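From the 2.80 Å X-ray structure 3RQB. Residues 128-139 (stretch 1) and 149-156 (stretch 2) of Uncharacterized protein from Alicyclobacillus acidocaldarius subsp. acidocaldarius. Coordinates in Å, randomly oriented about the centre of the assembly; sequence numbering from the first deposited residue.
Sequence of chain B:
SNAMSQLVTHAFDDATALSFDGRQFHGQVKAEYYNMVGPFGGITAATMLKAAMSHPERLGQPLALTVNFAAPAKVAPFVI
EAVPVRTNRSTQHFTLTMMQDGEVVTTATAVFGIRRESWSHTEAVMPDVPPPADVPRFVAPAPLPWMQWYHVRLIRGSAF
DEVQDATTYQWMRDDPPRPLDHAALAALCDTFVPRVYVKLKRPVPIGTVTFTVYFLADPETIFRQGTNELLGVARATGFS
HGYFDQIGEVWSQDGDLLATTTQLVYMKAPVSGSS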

ATOM      1  N   ASP B 128       4.663   5.471 -24.286  1.00 69.06           N
ATOM      2  CA  ASP B 128       5.269   5.053 -25.532  1.00 71.83           C
ATOM      3  C   ASP B 128       6.776   5.074 -25.360  1.00 67.37           C
ATOM      4  O   ASP B 128       7.346   6.102 -25.000  1.00 65.41           O
ATOM      5  CB  ASP B 128       4.863   5.962 -26.684  1.00 75.53           C
ATOM      6  CG  ASP B 128       5.324   5.425 -28.024  1.00 82.08           C
ATOM      7  OD1 ASP B 128       5.101   4.220 -28.290  1.00 86.70           O
ATOM      8  OD2 ASP B 128       5.930   6.194 -28.801  1.00 78.15           O
ATOM      9  N   VAL B 129       7.416   3.938 -25.621  1.00 68.35           N
ATOM     10  CA  VAL B 129       8.849   3.784 -25.366  1.00 73.20           C
ATOM     11  C   VAL B 129       9.546   2.939 -26.430  1.00 74.66           C
ATOM     12  O   VAL B 129       8.908   2.127 -27.105  1.00 84.95           O
ATOM     13  CB  VAL B 129       9.099   3.108 -24.003  1.00 75.67           C
ATOM     14  CG1 VAL B 129       8.321   3.815 -22.908  1.00 76.64           C
ATOM     15  CG2 VAL B 129       8.710   1.633 -24.062  1.00 75.30           C
ATOM     16  N   PRO B 130      10.865   3.129 -26.582  1.00 64.24           N
ATOM     17  CA  PRO B 130      11.634   2.266 -27.484  1.00 65.17           C
ATOM     18  C   PRO B 130      11.737   0.848 -26.926  1.00 63.37           C
ATOM     19  O   PRO B 130      11.486   0.645 -25.741  1.00 54.68           O
ATOM     20  CB  PRO B 130      13.015   2.942 -27.530  1.00 59.56           C
ATOM     21  CG  PRO B 130      13.093   3.719 -26.259  1.00 55.80           C
ATOM     22  CD  PRO B 130      11.695   4.184 -25.976  1.00 56.33           C
ATOM     23  N   PRO B 131      12.083  -0.125 -27.780  1.00 70.59           N
ATOM     24  CA  PRO B 131      12.255  -1.514 -27.345  1.00 71.21           C
ATOM     25  C   PRO B 131      13.565  -1.690 -26.581  1.00 72.30           C
ATOM     26  O   PRO B 131      14.473  -0.864 -26.720  1.00 73.14           O
ATOM     27  CB  PRO B 131      12.320  -2.294 -28.666  1.00 73.16           C
ATOM     28  CG  PRO B 131      11.944  -1.306 -29.750  1.00 73.54           C
ATOM     29  CD  PRO B 131      12.305   0.033 -29.226  1.00 72.41           C
ATOM     30  N   PRO B 132      13.669  -2.771 -25.791  1.00 69.25           N
ATOM     31  CA  PRO B 132      14.891  -3.097 -25.042  1.00 70.11           C
ATOM     32  C   PRO B 132      16.071  -3.132 -25.994  1.00 74.38           C
ATOM     33  O   PRO B 132      17.215  -2.930 -25.595  1.00 78.08           O
ATOM     34  CB  PRO B 132      14.612  -4.508 -24.518  1.00 62.20           C
ATOM     35  CG  PRO B 132      13.131  -4.586 -24.439  1.00 55.66           C
ATOM     36  CD  PRO B 132      12.610  -3.772 -25.588  1.00 58.47           C
ATOM     37  N   ALA B 133      15.768  -3.391 -27.260  1.00 73.76           N
ATOM     38  CA  ALA B 133      16.760  -3.369 -28.321  1.00 75.13           C
ATOM     39  C   ALA B 133      17.486  -2.027 -28.358  1.00 72.69           C
ATOM     40  O   ALA B 133      18.717  -1.964 -28.273  1.00 70.52           O
ATOM     41  CB  ALA B 133      16.081  -3.626 -29.661  1.00 76.39           C
ATOM     42  N   ASP B 134      16.708  -0.957 -28.478  1.00 73.81           N
ATOM     43  CA  ASP B 134      17.265   0.371 -28.683  1.00 76.34           C
ATOM     44  C   ASP B 134      17.863   0.972 -27.422  1.00 71.74           C
ATOM     45  O   ASP B 134      18.798   1.766 -27.496  1.00 66.90           O
ATOM     46  CB  ASP B 134      16.202   1.291 -29.262  1.00 81.97           C
ATOM     47  CG  ASP B 134      15.601   0.735 -30.527  1.00 87.13           C
ATOM     48  OD1 ASP B 134      16.261  -0.121 -31.162  1.00 85.94           O
ATOM     49  OD2 ASP B 134      14.477   1.147 -30.884  1.00 90.21           O
ATOM     50  N   VAL B 135      17.325   0.589 -26.270  1.00 70.02           N
ATOM     51  CA  VAL B 135      17.830   1.091 -24.999  1.00 62.21           C
ATOM     52  C   VAL B 135      19.015   0.265 -24.535  1.00 63.90           C
ATOM     53  O   VAL B 135      18.937  -0.961 -24.469  1.00 69.43           O
ATOM     54  CB  VAL B 135      16.746   1.069 -23.907  1.00 53.78           C
ATOM     55  CG1 VAL B 135      17.269   1.707 -22.628  1.00 44.30           C
ATOM     56  CG2 VAL B 135      15.494   1.785 -24.396  1.00 55.71           C
ATOM     57  N   PRO B 136      20.127   0.942 -24.224  1.00 58.96           N
ATOM     58  CA  PRO B 136      21.352   0.336 -23.694  1.00 58.06           C
ATOM     59  C   PRO B 136      21.207  -0.023 -22.222  1.00 57.77           C
ATOM     60  O   PRO B 136      20.537   0.688 -21.469  1.00 57.96           O
ATOM     61  CB  PRO B 136      22.369   1.462 -23.827  1.00 56.49           C
ATOM     62  CG  PRO B 136      21.554   2.693 -23.617  1.00 57.04           C
ATOM     63  CD  PRO B 136      20.201   2.412 -24.238  1.00 54.71           C
ATOM     64  N   ARG B 137      21.847  -1.106 -21.805  1.00 60.07           N
ATOM     65  CA  ARG B 137      21.847  -1.451 -20.396  1.00 55.78           C
ATOM     66  C   ARG B 137      22.534  -0.341 -19.610  1.00 55.01           C
ATOM     67  O   ARG B 137      23.525   0.253 -20.052  1.00 51.11           O
ATOM     68  CB  ARG B 137      22.545  -2.786 -20.152  1.00 54.27           C
ATOM     69  CG  ARG B 137      22.641  -3.159 -18.683  1.00 52.47           C
ATOM     70  CD  ARG B 137      23.420  -4.446 -18.460  1.00 52.50           C
ATOM     71  NE  ARG B 137      23.000  -5.125 -17.233  1.00 59.24           N
ATOM     72  CZ  ARG B 137      23.626  -6.174 -16.700  1.00 61.44           C
ATOM     73  NH1 ARG B 137      24.715  -6.664 -17.279  1.00 63.74           N
ATOM     74  NH2 ARG B 137      23.170  -6.728 -15.582  1.00 59.02           N
ATOM     75  N   PHE B 138      21.989  -0.062 -18.438  1.00 57.01           N
ATOM     76  CA  PHE B 138      22.499   1.002 -17.596  1.00 65.49           C
ATOM     77  C   PHE B 138      23.393   0.431 -16.505  1.00 67.19           C
ATOM     78  O   PHE B 138      22.972  -0.425 -15.738  1.00 63.21           O
ATOM     79  CB  PHE B 138      21.325   1.761 -16.979  1.00 74.17           C
ATOM     80  CG  PHE B 138      21.647   2.420 -15.675  1.00 77.12           C
ATOM     81  CD1 PHE B 138      22.093   3.735 -15.640  1.00 75.19           C
ATOM     82  CD2 PHE B 138      21.498   1.729 -14.480  1.00 77.01           C
ATOM     83  CE1 PHE B 138      22.387   4.348 -14.437  1.00 73.25           C
ATOM     84  CE2 PHE B 138      21.793   2.331 -13.275  1.00 76.51           C
ATOM     85  CZ  PHE B 138      22.239   3.643 -13.251  1.00 74.55           C
ATOM     86  N   VAL B 139      24.633   0.894 -16.442  1.00 77.46           N
ATOM     87  CA  VAL B 139      25.542   0.443 -15.393  1.00 78.99           C
ATOM     88  C   VAL B 139      26.016   1.595 -14.523  1.00 77.21           C
ATOM     89  O   VAL B 139      26.736   2.484 -14.983  1.00 79.65           O
ATOM     90  CB  VAL B 139      26.762  -0.287 -15.965  1.00 81.95           C
ATOM     91  CG1 VAL B 139      26.368  -1.689 -16.421  1.00 84.55           C
ATOM     92  CG2 VAL B 139      27.386   0.525 -17.103  1.00 81.59           C
ATOM     93  N   TRP B 149      22.315  -8.308  -9.897  1.00 46.60           N
ATOM     94  CA  TRP B 149      21.327  -9.366 -10.059  1.00 50.04           C
ATOM     95  C   TRP B 149      20.189  -8.947 -10.979  1.00 45.68           C
ATOM     96  O   TRP B 149      19.188  -9.661 -11.112  1.00 28.15           O
ATOM     97  CB  TRP B 149      20.774  -9.784  -8.695  1.00 51.84           C
ATOM     98  CG  TRP B 149      21.839 -10.252  -7.768  1.00 57.95           C
ATOM     99  CD1 TRP B 149      22.127  -9.768  -6.519  1.00 60.05           C
ATOM    100  CD2 TRP B 149      22.787 -11.282  -8.029  1.00 58.98           C
ATOM    101  NE1 TRP B 149      23.193 -10.452  -5.982  1.00 55.91           N
ATOM    102  CE2 TRP B 149      23.615 -11.387  -6.888  1.00 59.58           C
ATOM    103  CE3 TRP B 149      23.012 -12.135  -9.114  1.00 57.54           C
ATOM    104  CZ2 TRP B 149      24.652 -12.314  -6.805  1.00 64.45           C
ATOM    105  CZ3 TRP B 149      24.040 -13.051  -9.031  1.00 57.83           C
ATOM    106  CH2 TRP B 149      24.851 -13.134  -7.884  1.00 62.03           C
ATOM    107  N   TYR B 150      20.314  -7.762 -11.566  1.00 51.04           N
ATOM    108  CA  TYR B 150      19.280  -7.270 -12.464  1.00 54.74           C
ATOM    109  C   TYR B 150      19.867  -6.680 -13.722  1.00 63.27           C
ATOM    110  O   TYR B 150      20.954  -6.092 -13.706  1.00 67.28           O
ATOM    111  CB  TYR B 150      18.363  -6.266 -11.753  1.00 48.48           C
ATOM    112  CG  TYR B 150      17.643  -6.913 -10.600  1.00 47.44           C
ATOM    113  CD1 TYR B 150      16.434  -7.573 -10.793  1.00 50.38           C
ATOM    114  CD2 TYR B 150      18.200  -6.915  -9.330  1.00 44.27           C
ATOM    115  CE1 TYR B 150      15.786  -8.196  -9.741  1.00 52.80           C
ATOM    116  CE2 TYR B 150      17.564  -7.531  -8.270  1.00 49.04           C
ATOM    117  CZ  TYR B 150      16.355  -8.174  -8.476  1.00 55.45           C
ATOM    118  OH  TYR B 150      15.726  -8.791  -7.412  1.00 55.73           O
ATOM    119  N   HIS B 151      19.143  -6.868 -14.819  1.00 63.37           N
ATOM    120  CA  HIS B 151      19.500  -6.233 -16.070  1.00 61.10           C
ATOM    121  C   HIS B 151      18.529  -5.089 -16.321  1.00 52.92           C
ATOM    122  O   HIS B 151      17.370  -5.296 -16.677  1.00 53.95           O
ATOM    123  CB  HIS B 151      19.450  -7.241 -17.223  1.00 61.72           C
ATOM    124  CG  HIS B 151      19.937  -6.690 -18.528  1.00 60.97           C
ATOM    125  ND1 HIS B 151      19.147  -5.913 -19.351  1.00 62.55           N
ATOM    126  CD2 HIS B 151      21.136  -6.801 -19.150  1.00 54.00           C
ATOM    127  CE1 HIS B 151      19.842  -5.569 -20.421  1.00 60.63           C
ATOM    128  NE2 HIS B 151      21.050  -6.097 -20.325  1.00 53.65           N
ATOM    129  N   VAL B 152      19.029  -3.872 -16.179  1.00 51.40           N
ATOM    130  CA  VAL B 152      18.196  -2.695 -16.355  1.00 54.19           C
ATOM    131  C   VAL B 152      18.653  -1.874 -17.552  1.00 54.11           C
ATOM    132  O   VAL B 152      19.820  -1.479 -17.655  1.00 55.72           O
ATOM    133  CB  VAL B 152      18.234  -1.795 -15.109  1.00 58.86           C
ATOM    134  CG1 VAL B 152      17.306  -0.602 -15.289  1.00 62.08           C
ATOM    135  CG2 VAL B 152      17.876  -2.595 -13.868  1.00 56.59           C
ATOM    136  N   ARG B 153      17.730  -1.628 -18.470  1.00 48.07           N
ATOM    137  CA  ARG B 153      17.966  -0.639 -19.501  1.00 42.56           C
ATOM    138  C   ARG B 153      17.187   0.614 -19.085  1.00 39.28           C
ATOM    139  O   ARG B 153      15.957   0.616 -19.054  1.00 31.91           O
ATOM    140  CB  ARG B 153      17.529  -1.165 -20.868  1.00 37.20           C
ATOM    141  CG  ARG B 153      17.496  -2.679 -20.941  1.00 40.44           C
ATOM    142  CD  ARG B 153      17.258  -3.168 -22.354  1.00 43.43           C
ATOM    143  NE  ARG B 153      18.523  -3.397 -23.041  1.00 51.63           N
ATOM    144  CZ  ARG B 153      18.899  -4.572 -23.534  1.00 62.74           C
ATOM    145  NH1 ARG B 153      18.098  -5.623 -23.431  1.00 62.94           N
ATOM    146  NH2 ARG B 153      20.071  -4.694 -24.144  1.00 72.16           N
ATOM    147  N   LEU B 154      17.909   1.668 -18.726  1.00 46.39           N
ATOM    148  CA  LEU B 154      17.247   2.884 -18.279  1.00 53.35           C
ATOM    149  C   LEU B 154      16.847   3.756 -19.455  1.00 56.88           C
ATOM    150  O   LEU B 154      17.637   3.997 -20.378  1.00 58.40           O
ATOM    151  CB  LEU B 154      18.113   3.686 -17.313  1.00 56.69           C
ATOM    152  CG  LEU B 154      17.384   4.938 -16.814  1.00 57.78           C
ATOM    153  CD1 LEU B 154      16.270   4.589 -15.832  1.00 53.63           C
ATOM    154  CD2 LEU B 154      18.362   5.892 -16.180  1.00 65.47           C
ATOM    155  N   ILE B 155      15.607   4.225 -19.393  1.00 54.80           N
ATOM    156  CA  ILE B 155      14.977   4.967 -20.471  1.00 50.79           C
ATOM    157  C   ILE B 155      14.983   6.448 -20.166  1.00 59.42           C
ATOM    158  O   ILE B 155      15.580   7.234 -20.898  1.00 70.30           O
ATOM    159  CB  ILE B 155      13.552   4.483 -20.697  1.00 44.47           C
ATOM    160  CG1 ILE B 155      13.563   2.958 -20.900  1.00 49.01           C
ATOM    161  CG2 ILE B 155      12.921   5.221 -21.864  1.00 33.87           C
ATOM    162  CD1 ILE B 155      12.209   2.347 -21.185  1.00 48.66           C
ATOM    163  N   ARG B 156      14.295   6.837 -19.100  1.00 58.11           N
ATOM    164  CA  ARG B 156      14.403   8.206 -18.603  1.00 54.74           C
ATOM    165  C   ARG B 156      14.454   8.187 -17.080  1.00 54.96           C
ATOM    166  O   ARG B 156      14.416   7.116 -16.469  1.00 60.08           O
ATOM    167  CB  ARG B 156      13.231   9.066 -19.090  1.00 45.51           C
ATOM    168  CG  ARG B 156      11.975   8.912 -18.268  1.00 39.94           C
ATOM    169  CD  ARG B 156      10.941   9.957 -18.623  1.00 38.44           C
ATOM    170  NE  ARG B 156      11.322  11.292 -18.172  1.00 48.68           N
ATOM    171  CZ  ARG B 156      10.459  12.286 -17.981  1.00 62.34           C
ATOM    172  NH1 ARG B 156       9.158  12.093 -18.187  1.00 73.37           N
ATOM    173  NH2 ARG B 156      10.890  13.474 -17.580  1.00 60.27           N
TER

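Residues 150-156 form a strand, and stretch 1 runs alongside it mostly as loop. A short turn interrupts the loop: Pro132 to Asp134 have helical phi/psi values, and Val135 N donates back to Pro131 O at 3.2 Å. Beyond the turn the CA atoms come nearest at Arg137, whose CA lies 4.1 Å from Arg153 CA. The firmest backbone link is next door. Phe138 N donates to Val152 O at 2.7 Å, and the N-H...O angle of 177° is almost straight. The same carbonyl takes a CA-H...O contact, with Arg137 CA 3.4 Å from Val152 O. A second such contact sets Arg153 CA 3.5 Å from Pro136 O. Proline has no amide hydrogen, so Pro136 can offer the strand only its carbonyl as a backbone polar group.

An arginine from each stretch bonds to a carbonyl of the other. Arg137 extends with chi1 to chi3 all t, and its NH2 donates to Tyr150 O at 3.0 Å. On the way its CG lies over the face of the His151 ring, 4.0 Å from the centroid, a CH-pi contact. Arg153 turns to the carbonyls around the turn. Its NE makes a weak hydrogen bond to Val135 O at 2.9 Å, bent to 127°. Pro132 O is also 2.9 Å from Arg153 NE, but it lies over the guanidinium face and the angle is too poor for a bond. The aliphatic part of Arg153 packs here, with its CD 3.7 Å from Pro132 CB.

Apolar contacts complete the interface. Val135 is buried and points toward the strand, with its CG2 4.2 Å from Ile155 CG1. Ile155 CD1 meets Val129 CB at 4.3 Å. Farther along, Phe138 CB packs on Leu154 CB at 3.8 Å, while the end of the phenylalanine side chain leads away. Together the stretches bury 626 Å².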